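Local coordinates for protein Myo-inositol phosphohydrolase (Mitsuokella multacida, PDB 4WU3) that probably hydrolyses phosphate groups from inositol hexakisphosphate as a member of the PTP-like phytase family, and binds inositol-(1,3,4,5)-tetrakisphosphate, at residues 424-432 and 486-496; 97-106 and 193-202. The protein carries 2 engineered substitutions. One frame throughout, in Å; residues are numbered along the deposited sequence.

Interaction 1: residues 424-432 and 486-496; sequences ETHGVFNGN and KIESVMTEQQL
V428 and M491 form a hydrogen-bonded pair where strand 426-429 and the short edge strand 490-491 run antiparallel in a mixed beta sheet. V428 N donates to M491 O at 2.9 Å, and M491 N returns a bond to V428 O. F429 and V490 follow as a non-hydrogen-bonded pair, after which N430 N donates to S489 O. The chain then reverses in a type I' turn from F429 to N432, where G431 adopts backbone angles that would jam a CB against the preceding carbonyl oxygen. At G427 a CB would clash with M491 O, so glycine suits that place too.

V428 points to the same face of the sheet as M491. Its CG1 lies 4.1 Å from M491 CE, while CG2 meets CD2 of L496, a leucine from helix 493-499; a branched residue can serve both. On the face carrying F429 and V490, I487 CG2 sits over the F429 ring, 4.2 Å from its centroid, in a CH-pi contact. W342 meets the same ring edge-to-face.

Beyond G427, water 1 bridges H426 O and E493 N. E493 OE1 approaches the edge of the H426 ring, 3.2 Å from CE1, with the carboxylate turned 80° from the ring. Their main polar partners lie elsewhere: D420 for H426, H539 for E493.

With CG anti to its carbonyl carbon (chi1 -57°), N430 turns its amide against the backbone of 486-489. OD1 is gripped twice, by E488 N on an in-plane lone pair at 2.7 Å and by S489 N nearly along the C=O axis, while ND2 donates to K486 O at 3.0 Å.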
loop_
_atom_site.group_PDB
_atom_site.type_symbol
_atom_site.label_atom_id
_atom_site.label_comp_id
_atom_site.label_asym_id
_atom_site.label_seq_id
_atom_site.Cartn_x
_atom_site.Cartn_y
_atom_site.Cartn_z
ATOM N N GLU A 424 -33.280 7.070 0.427
ATOM C CA GLU A 424 -33.211 5.693 0.882
ATOM C C GLU A 424 -34.606 5.069 0.874
ATOM O O GLU A 424 -35.615 5.759 1.092
ATOM C CB GLU A 424 -32.598 5.619 2.287
ATOM C CG GLU A 424 -33.417 6.290 3.384
ATOM C CD GLU A 424 -32.995 7.722 3.673
ATOM O OE1 GLU A 424 -32.367 8.357 2.805
ATOM O OE2 GLU A 424 -33.297 8.219 4.774
ATOM N N THR A 425 -34.650 3.772 0.616
ATOM C CA THR A 425 -35.904 3.017 0.596
ATOM C C THR A 425 -36.468 2.866 2.012
ATOM O O THR A 425 -35.752 2.477 2.920
ATOM C CB THR A 425 -35.683 1.617 -0.014
ATOM O OG1 THR A 425 -35.663 1.718 -1.438
ATOM C CG2 THR A 425 -36.787 0.654 0.401
ATOM N N HIS A 426 -37.743 3.197 2.193
ATOM C CA HIS A 426 -38.398 3.083 3.499
ATOM C C HIS A 426 -39.886 2.835 3.327
ATOM O O HIS A 426 -40.430 2.966 2.222
ATOM C CB HIS A 426 -38.207 4.342 4.340
ATOM C CG HIS A 426 -38.945 5.531 3.812
ATOM N ND1 HIS A 426 -40.001 6.113 4.483
ATOM C CD2 HIS A 426 -38.793 6.233 2.663
ATOM C CE1 HIS A 426 -40.456 7.135 3.775
ATOM N NE2 HIS A 426 -39.744 7.225 2.663
ATOM N N GLY A 427 -40.535 2.494 4.441
ATOM C CA GLY A 427 -41.964 2.231 4.458
ATOM C C GLY A 427 -42.461 1.977 5.859
ATOM O O GLY A 427 -41.878 2.458 6.824
ATOM N N VAL A 428 -43.542 1.215 5.962
ATOM C CA VAL A 428 -44.164 0.924 7.252
ATOM C C VAL A 428 -44.404 -0.575 7.398
ATOM O O VAL A 428 -45.074 -1.187 6.564
ATOM C CB VAL A 428 -45.512 1.668 7.399
ATOM C CG1 VAL A 428 -46.082 1.492 8.799
ATOM C CG2 VAL A 428 -45.330 3.143 7.099
ATOM N N PHE A 429 -43.836 -1.152 8.455
ATOM C CA PHE A 429 -44.066 -2.552 8.832
ATOM C C PHE A 429 -44.831 -2.596 10.143
ATOM O O PHE A 429 -44.316 -2.116 11.153
ATOM C CB PHE A 429 -42.747 -3.285 9.072
ATOM C CG PHE A 429 -41.960 -3.566 7.829
ATOM C CD1 PHE A 429 -42.501 -3.350 6.574
ATOM C CD2 PHE A 429 -40.681 -4.077 7.924
ATOM C CE1 PHE A 429 -41.777 -3.625 5.430
ATOM C CE2 PHE A 429 -39.947 -4.357 6.788
ATOM C CZ PHE A 429 -40.494 -4.126 5.539
ATOM N N ASN A 430 -46.028 -3.185 10.142
ATOM C CA ASN A 430 -46.839 -3.303 11.375
ATOM C C ASN A 430 -47.043 -1.979 12.103
ATOM O O ASN A 430 -47.143 -1.952 13.330
ATOM C CB ASN A 430 -46.199 -4.271 12.377
ATOM C CG ASN A 430 -45.977 -5.657 11.809
ATOM O OD1 ASN A 430 -46.654 -6.086 10.882
ATOM N ND2 ASN A 430 -45.024 -6.375 12.387
ATOM N N GLY A 431 -47.089 -0.882 11.358
ATOM C CA GLY A 431 -47.283 0.431 11.962
ATOM C C GLY A 431 -45.989 1.160 12.261
ATOM O O GLY A 431 -46.002 2.370 12.533
ATOM N N ASN A 432 -44.870 0.437 12.223
ATOM C CA ASN A 432 -43.555 1.028 12.507
ATOM C C ASN A 432 -42.882 1.524 11.238
ATOM O O ASN A 432 -42.932 0.860 10.209
ATOM C CB ASN A 432 -42.621 0.003 13.158
ATOM C CG ASN A 432 -43.201 -0.617 14.407
ATOM O OD1 ASN A 432 -43.550 0.067 15.364
ATOM N ND2 ASN A 432 -43.302 -1.936 14.403
ATOM N N LYS A 486 -42.290 -10.984 13.018
ATOM C CA LYS A 486 -43.163 -11.363 11.923
ATOM C C LYS A 486 -43.765 -10.107 11.303
ATOM O O LYS A 486 -44.359 -9.291 11.999
ATOM C CB LYS A 486 -44.272 -12.280 12.447
ATOM C CG LYS A 486 -45.168 -12.862 11.372
ATOM C CD LYS A 486 -44.426 -13.888 10.535
ATOM C CE LYS A 486 -45.352 -14.543 9.528
ATOM N NZ LYS A 486 -46.551 -15.123 10.203
ATOM N N ILE A 487 -43.615 -9.956 9.995
ATOM C CA ILE A 487 -44.131 -8.780 9.310
ATOM C C ILE A 487 -45.556 -9.053 8.853
ATOM O O ILE A 487 -45.765 -9.777 7.882
ATOM C CB ILE A 487 -43.258 -8.399 8.095
ATOM C CG1 ILE A 487 -41.798 -8.216 8.517
ATOM C CG2 ILE A 487 -43.780 -7.126 7.449
ATOM C CD1 ILE A 487 -41.622 -7.348 9.747
ATOM N N GLU A 488 -46.529 -8.479 9.562
ATOM C CA GLU A 488 -47.947 -8.731 9.285
ATOM C C GLU A 488 -48.520 -7.724 8.287
ATOM O O GLU A 488 -49.172 -8.114 7.325
ATOM C CB GLU A 488 -48.771 -8.714 10.578
ATOM C CG GLU A 488 -48.352 -9.743 11.621
ATOM C CD GLU A 488 -48.905 -11.141 11.368
ATOM O OE1 GLU A 488 -49.616 -11.343 10.362
ATOM O OE2 GLU A 488 -48.629 -12.044 12.191
ATOM N N SER A 489 -48.283 -6.432 8.508
ATOM C CA SER A 489 -48.761 -5.418 7.566
ATOM C C SER A 489 -47.635 -4.572 6.966
ATOM O O SER A 489 -46.648 -4.237 7.635
ATOM C CB SER A 489 -49.794 -4.510 8.232
ATOM O OG SER A 489 -49.188 -3.683 9.203
ATOM N N VAL A 490 -47.813 -4.214 5.700
ATOM C CA VAL A 490 -46.814 -3.461 4.957
ATOM C C VAL A 490 -47.445 -2.383 4.066
ATOM O O VAL A 490 -48.240 -2.700 3.185
ATOM C CB VAL A 490 -45.986 -4.402 4.071
ATOM C CG1 VAL A 490 -44.998 -3.608 3.230
ATOM C CG2 VAL A 490 -45.254 -5.418 4.934
ATOM N N MET A 491 -47.091 -1.118 4.322
ATOM C CA MET A 491 -47.522 0.037 3.514
ATOM C C MET A 491 -46.302 0.846 3.062
ATOM O O MET A 491 -45.238 0.781 3.693
ATOM C CB MET A 491 -48.411 0.988 4.330
ATOM C CG MET A 491 -49.691 0.404 4.899
ATOM S SD MET A 491 -50.587 1.711 5.739
ATOM C CE MET A 491 -49.896 1.585 7.393
ATOM N N THR A 492 -46.457 1.605 1.977
ATOM C CA THR A 492 -45.543 2.705 1.691
ATOM C C THR A 492 -46.005 3.868 2.548
ATOM O O THR A 492 -47.127 3.850 3.071
ATOM C CB THR A 492 -45.552 3.152 0.209
ATOM O OG1 THR A 492 -46.848 3.641 -0.160
ATOM C CG2 THR A 492 -45.188 2.015 -0.691
ATOM N N GLU A 493 -45.147 4.870 2.708
ATOM C CA GLU A 493 -45.531 6.063 3.464
ATOM C C GLU A 493 -46.632 6.811 2.730
ATOM O O GLU A 493 -47.531 7.391 3.349
ATOM C CB GLU A 493 -44.341 6.995 3.676
ATOM C CG GLU A 493 -44.742 8.334 4.268
ATOM C CD GLU A 493 -43.563 9.127 4.807
ATOM O OE1 GLU A 493 -42.724 8.544 5.540
ATOM O OE2 GLU A 493 -43.494 10.345 4.518
ATOM N N GLN A 494 -46.549 6.807 1.406
ATOM C CA GLN A 494 -47.551 7.471 0.596
ATOM C C GLN A 494 -48.934 6.901 0.869
ATOM O O GLN A 494 -49.878 7.659 1.090
ATOM C CB GLN A 494 -47.234 7.336 -0.882
ATOM C CG GLN A 494 -48.406 7.730 -1.756
ATOM C CD GLN A 494 -47.984 8.031 -3.167
ATOM O OE1 GLN A 494 -47.017 7.466 -3.674
ATOM N NE2 GLN A 494 -48.708 8.928 -3.812
ATOM N N GLN A 495 -49.040 5.569 0.848
ATOM C CA GLN A 495 -50.291 4.886 1.164
ATOM C C GLN A 495 -50.777 5.286 2.531
ATOM O O GLN A 495 -51.938 5.639 2.690
ATOM C CB GLN A 495 -50.119 3.370 1.118
ATOM C CG GLN A 495 -50.019 2.814 -0.286
ATOM C CD GLN A 495 -49.708 1.332 -0.316
ATOM O OE1 GLN A 495 -48.865 0.832 0.434
ATOM N NE2 GLN A 495 -50.397 0.614 -1.187
ATOM N N LEU A 496 -49.890 5.241 3.523
ATOM C CA LEU A 496 -50.249 5.689 4.869
ATOM C C LEU A 496 -50.752 7.139 4.892
ATOM O O LEU A 496 -51.777 7.436 5.504
ATOM C CB LEU A 496 -49.056 5.552 5.823
ATOM C CG LEU A 496 -49.325 6.037 7.259
ATOM C CD1 LEU A 496 -50.476 5.253 7.881
ATOM C CD2 LEU A 496 -48.064 5.918 8.109
HETATM O O HOH W 1 -42.624 4.349 1.608
HETATM O O HOH W 2 -47.832 -1.264 8.478
#

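Interaction 2: residues 97-106 and 193-202; sequences FSEKELEAIL and RTEEEMVKQH
H202 turns its imidazole edge-on to two glutamates of helix 99-106. NE2 donates to the anti lone pair of E103 OE2 at 2.9 Å, nearly in the ring plane, and ND1 donates back to M198 O; with both nitrogens donating, the ring is probably protonated. CE1 points at E99 OE2, 3.1 Å away, while L102 CD2 lies over one face of the ring, offset toward its rim.

E99 suits its place by reach: its chain is extended, with CG anti to the backbone N (chi1 -169°). Its OE2 takes R193 NH2 at 2.9 Å in a salt bridge, from above the carboxylate plane, the two flat groups being 71° apart. M198 CG covers a face of that guanidinium, and M198 SD meets L102 CD2 tip to tip at 3.7 Å. The flexible thioether also brings CE to the edge of the F97 ring.

Shortening H202 to an alanine would probably leave E103 OE2 and M198 O without the donors the ring supplies, and take away the ring face that L102 CD2 rests on.

The axes of the two helical segments pass 11.1 Å apart at their closest and are inclined at 44°; both segments touch neighbouring strands of the five-stranded alpha/beta sheet. Helix 99-108 belongs to the beta-alpha-beta crossover from strand 91-94 to strand 116-122.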
loop_
_atom_site.group_PDB
_atom_site.type_symbol
_atom_site.label_atom_id
_atom_site.label_comp_id
_atom_site.label_asym_id
_atom_site.label_seq_id
_atom_site.Cartn_x
_atom_site.Cartn_y
_atom_site.Cartn_z
ATOM N N PHE A 97 1.914 21.971 -16.843
ATOM C CA PHE A 97 2.427 23.025 -17.708
ATOM C C PHE A 97 1.856 24.398 -17.346
ATOM O O PHE A 97 0.688 24.526 -16.932
ATOM C CB PHE A 97 2.112 22.712 -19.188
ATOM C CG PHE A 97 0.715 22.171 -19.430
ATOM C CD1 PHE A 97 -0.393 23.001 -19.363
ATOM C CD2 PHE A 97 0.518 20.828 -19.737
ATOM C CE1 PHE A 97 -1.667 22.502 -19.576
ATOM C CE2 PHE A 97 -0.756 20.324 -19.965
ATOM C CZ PHE A 97 -1.850 21.162 -19.880
ATOM N N SER A 98 2.696 25.424 -17.494
ATOM C CA SER A 98 2.238 26.807 -17.475
ATOM C C SER A 98 1.506 27.096 -18.778
ATOM O O SER A 98 1.456 26.258 -19.687
ATOM C CB SER A 98 3.423 27.770 -17.331
ATOM O OG SER A 98 4.094 27.934 -18.570
ATOM N N GLU A 99 0.936 28.285 -18.888
ATOM C CA GLU A 99 0.212 28.642 -20.104
ATOM C C GLU A 99 1.136 28.692 -21.330
ATOM O O GLU A 99 0.796 28.180 -22.385
ATOM C CB GLU A 99 -0.478 29.987 -19.915
ATOM C CG GLU A 99 -1.456 30.325 -21.014
ATOM C CD GLU A 99 -2.215 31.605 -20.723
ATOM O OE1 GLU A 99 -1.634 32.500 -20.077
ATOM O OE2 GLU A 99 -3.381 31.724 -21.142
ATOM N N LYS A 100 2.301 29.320 -21.197
ATOM C CA LYS A 100 3.266 29.345 -22.300
ATOM C C LYS A 100 3.768 27.942 -22.659
ATOM O O LYS A 100 4.093 27.667 -23.817
ATOM C CB LYS A 100 4.449 30.255 -21.973
ATOM C CG LYS A 100 4.095 31.734 -21.915
ATOM C CD LYS A 100 5.331 32.601 -21.727
ATOM C CE LYS A 100 4.957 34.032 -21.370
ATOM N NZ LYS A 100 4.182 34.657 -22.465
ATOM N N GLU A 101 3.839 27.046 -21.679
ATOM C CA GLU A 101 4.252 25.672 -21.986
ATOM C C GLU A 101 3.147 24.943 -22.748
ATOM O O GLU A 101 3.422 24.151 -23.648
ATOM C CB GLU A 101 4.656 24.916 -20.717
ATOM C CG GLU A 101 5.941 25.453 -20.094
ATOM C CD GLU A 101 6.237 24.885 -18.720
ATOM O OE1 GLU A 101 5.288 24.598 -17.947
ATOM O OE2 GLU A 101 7.444 24.749 -18.410
ATOM N N LEU A 102 1.893 25.224 -22.413
ATOM C CA LEU A 102 0.791 24.664 -23.192
ATOM C C LEU A 102 0.883 25.172 -24.632
ATOM O O LEU A 102 0.735 24.400 -25.587
ATOM C CB LEU A 102 -0.570 25.013 -22.590
ATOM C CG LEU A 102 -1.790 24.585 -23.422
ATOM C CD1 LEU A 102 -1.859 23.075 -23.584
ATOM C CD2 LEU A 102 -3.092 25.098 -22.835
ATOM N N GLU A 103 1.149 26.468 -24.784
ATOM C CA GLU A 103 1.249 27.069 -26.119
ATOM C C GLU A 103 2.346 26.375 -26.932
ATOM O O GLU A 103 2.156 26.072 -28.114
ATOM C CB GLU A 103 1.469 28.579 -26.016
ATOM C CG GLU A 103 0.196 29.331 -25.645
ATOM C CD GLU A 103 0.452 30.703 -25.038
ATOM O OE1 GLU A 103 1.587 31.220 -25.129
ATOM O OE2 GLU A 103 -0.497 31.268 -24.459
ATOM N N ALA A 104 3.467 26.075 -26.284
ATOM C CA ALA A 104 4.532 25.317 -26.927
ATOM C C ALA A 104 4.080 23.901 -27.307
ATOM O O ALA A 104 4.448 23.390 -28.376
ATOM C CB ALA A 104 5.753 25.251 -26.030
ATOM N N ILE A 105 3.299 23.259 -26.434
ATOM C CA ILE A 105 2.750 21.929 -26.750
ATOM C C ILE A 105 1.813 21.981 -27.967
ATOM O O ILE A 105 1.936 21.194 -28.896
ATOM C CB ILE A 105 1.975 21.335 -25.562
ATOM C CG1 ILE A 105 2.935 20.973 -24.425
ATOM C CG2 ILE A 105 1.199 20.112 -26.017
ATOM C CD1 ILE A 105 2.252 20.466 -23.173
ATOM N N LEU A 106 0.878 22.922 -27.950
ATOM C CA LEU A 106 -0.069 23.081 -29.045
ATOM C C LEU A 106 0.639 23.354 -30.375
ATOM O O LEU A 106 0.236 22.842 -31.414
ATOM C CB LEU A 106 -1.048 24.208 -28.731
ATOM C CG LEU A 106 -2.054 23.898 -27.631
ATOM C CD1 LEU A 106 -2.978 25.083 -27.412
ATOM C CD2 LEU A 106 -2.842 22.656 -27.987
ATOM N N ARG A 193 -7.895 31.044 -13.063
ATOM C CA ARG A 193 -8.584 30.074 -13.905
ATOM C C ARG A 193 -8.327 28.652 -13.429
ATOM O O ARG A 193 -7.257 28.348 -12.908
ATOM C CB ARG A 193 -8.131 30.207 -15.367
ATOM C CG ARG A 193 -8.572 31.502 -16.045
ATOM C CD ARG A 193 -7.998 31.675 -17.441
ATOM N NE ARG A 193 -6.551 31.846 -17.439
ATOM C CZ ARG A 193 -5.813 31.960 -18.540
ATOM N NH1 ARG A 193 -6.393 31.926 -19.730
ATOM N NH2 ARG A 193 -4.497 32.114 -18.453
ATOM N N THR A 194 -9.331 27.792 -13.593
ATOM C CA THR A 194 -9.129 26.348 -13.544
ATOM C C THR A 194 -8.374 25.955 -14.797
ATOM O O THR A 194 -8.310 26.733 -15.748
ATOM C CB THR A 194 -10.455 25.581 -13.574
ATOM O OG1 THR A 194 -11.163 25.892 -14.783
ATOM C CG2 THR A 194 -11.305 25.932 -12.372
ATOM N N GLU A 195 -7.822 24.749 -14.825
ATOM C CA GLU A 195 -7.095 24.298 -16.011
ATOM C C GLU A 195 -8.035 24.221 -17.200
ATOM O O GLU A 195 -7.659 24.525 -18.338
ATOM C CB GLU A 195 -6.437 22.932 -15.775
ATOM C CG GLU A 195 -5.563 22.467 -16.932
ATOM C CD GLU A 195 -4.688 21.282 -16.572
ATOM O OE1 GLU A 195 -4.050 21.298 -15.493
ATOM O OE2 GLU A 195 -4.630 20.334 -17.370
ATOM N N GLU A 196 -9.265 23.815 -16.929
ATOM C CA GLU A 196 -10.263 23.664 -17.979
ATOM C C GLU A 196 -10.492 24.993 -18.678
ATOM O O GLU A 196 -10.515 25.066 -19.906
ATOM C CB GLU A 196 -11.582 23.160 -17.391
ATOM C CG GLU A 196 -12.716 23.124 -18.391
ATOM C CD GLU A 196 -14.030 22.738 -17.755
ATOM O OE1 GLU A 196 -14.293 23.143 -16.601
ATOM O OE2 GLU A 196 -14.799 22.020 -18.413
ATOM N N GLU A 197 -10.673 26.043 -17.883
ATOM C CA GLU A 197 -10.905 27.367 -18.444
ATOM C C GLU A 197 -9.727 27.785 -19.307
ATOM O O GLU A 197 -9.919 28.269 -20.413
ATOM C CB GLU A 197 -11.162 28.395 -17.340
ATOM C CG GLU A 197 -12.542 28.261 -16.709
ATOM C CD GLU A 197 -12.719 29.114 -15.464
ATOM O OE1 GLU A 197 -11.719 29.392 -14.753
ATOM O OE2 GLU A 197 -13.879 29.486 -15.183
ATOM N N MET A 198 -8.512 27.569 -18.813
ATOM C CA MET A 198 -7.323 28.012 -19.533
ATOM C C MET A 198 -7.194 27.228 -20.827
ATOM O O MET A 198 -6.908 27.790 -21.878
ATOM C CB MET A 198 -6.084 27.839 -18.656
ATOM C CG MET A 198 -4.851 28.582 -19.142
ATOM S SD MET A 198 -3.886 27.545 -20.232
ATOM C CE MET A 198 -3.236 26.331 -19.083
ATOM N N VAL A 199 -7.447 25.928 -20.767
ATOM C CA VAL A 199 -7.290 25.076 -21.941
ATOM C C VAL A 199 -8.345 25.390 -22.998
ATOM O O VAL A 199 -8.053 25.442 -24.193
ATOM C CB VAL A 199 -7.339 23.574 -21.559
ATOM C CG1 VAL A 199 -7.498 22.704 -22.792
ATOM C CG2 VAL A 199 -6.070 23.182 -20.822
ATOM N N LYS A 200 -9.576 25.594 -22.563
ATOM C CA LYS A 200 -10.638 25.913 -23.496
ATOM C C LYS A 200 -10.473 27.298 -24.134
ATOM O O LYS A 200 -10.878 27.511 -25.271
ATOM C CB LYS A 200 -11.981 25.807 -22.798
ATOM C CG LYS A 200 -12.350 24.378 -22.486
ATOM C CD LYS A 200 -13.804 24.285 -22.097
ATOM C CE LYS A 200 -14.227 22.839 -21.991
ATOM N NZ LYS A 200 -15.629 22.722 -21.506
ATOM N N GLN A 201 -9.864 28.232 -23.413
ATOM C CA GLN A 201 -9.593 29.555 -23.976
ATOM C C GLN A 201 -8.553 29.475 -25.078
ATOM O O GLN A 201 -8.434 30.384 -25.897
ATOM C CB GLN A 201 -9.148 30.535 -22.890
ATOM C CG GLN A 201 -10.334 31.104 -22.141
ATOM C CD GLN A 201 -9.941 31.816 -20.874
ATOM O OE1 GLN A 201 -8.824 32.317 -20.744
ATOM N NE2 GLN A 201 -10.864 31.863 -19.920
ATOM N N HIS A 202 -7.804 28.379 -25.102
ATOM C CA HIS A 202 -6.875 28.142 -26.188
ATOM C C HIS A 202 -7.509 27.332 -27.307
ATOM O O HIS A 202 -6.841 26.964 -28.266
ATOM C CB HIS A 202 -5.606 27.477 -25.666
ATOM C CG HIS A 202 -4.656 28.445 -25.041
ATOM N ND1 HIS A 202 -4.842 28.951 -23.775
ATOM C CD2 HIS A 202 -3.547 29.044 -25.529
ATOM C CE1 HIS A 202 -3.870 29.799 -23.496
ATOM N NE2 HIS A 202 -3.070 29.875 -24.545
HETATM O O HOH W 3 -0.927 21.485 -16.787
#

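From the N terminus, interaction 2 comes first: helix 99-108 leaves strand 91-94, and the intervening 86 residues, rich in strand, return at helix 195-201, just before strand 205-211. That loop is closed before interaction 1 opens. Interaction 1 spans a shorter loop of 53 residues, which includes helix 449-463, and adds strand 490-491 to the edge of a six-stranded sheet ahead of strand 503-509. The two loops therefore lie in series, neither nested nor crossed. The two contacts lie on opposite sides of the chain's centre, about 30 Å apart at their nearest atoms. Interaction 2 ties together helices beside one five-stranded sheet, whereas interaction 1 joins strands in the other half of the chain.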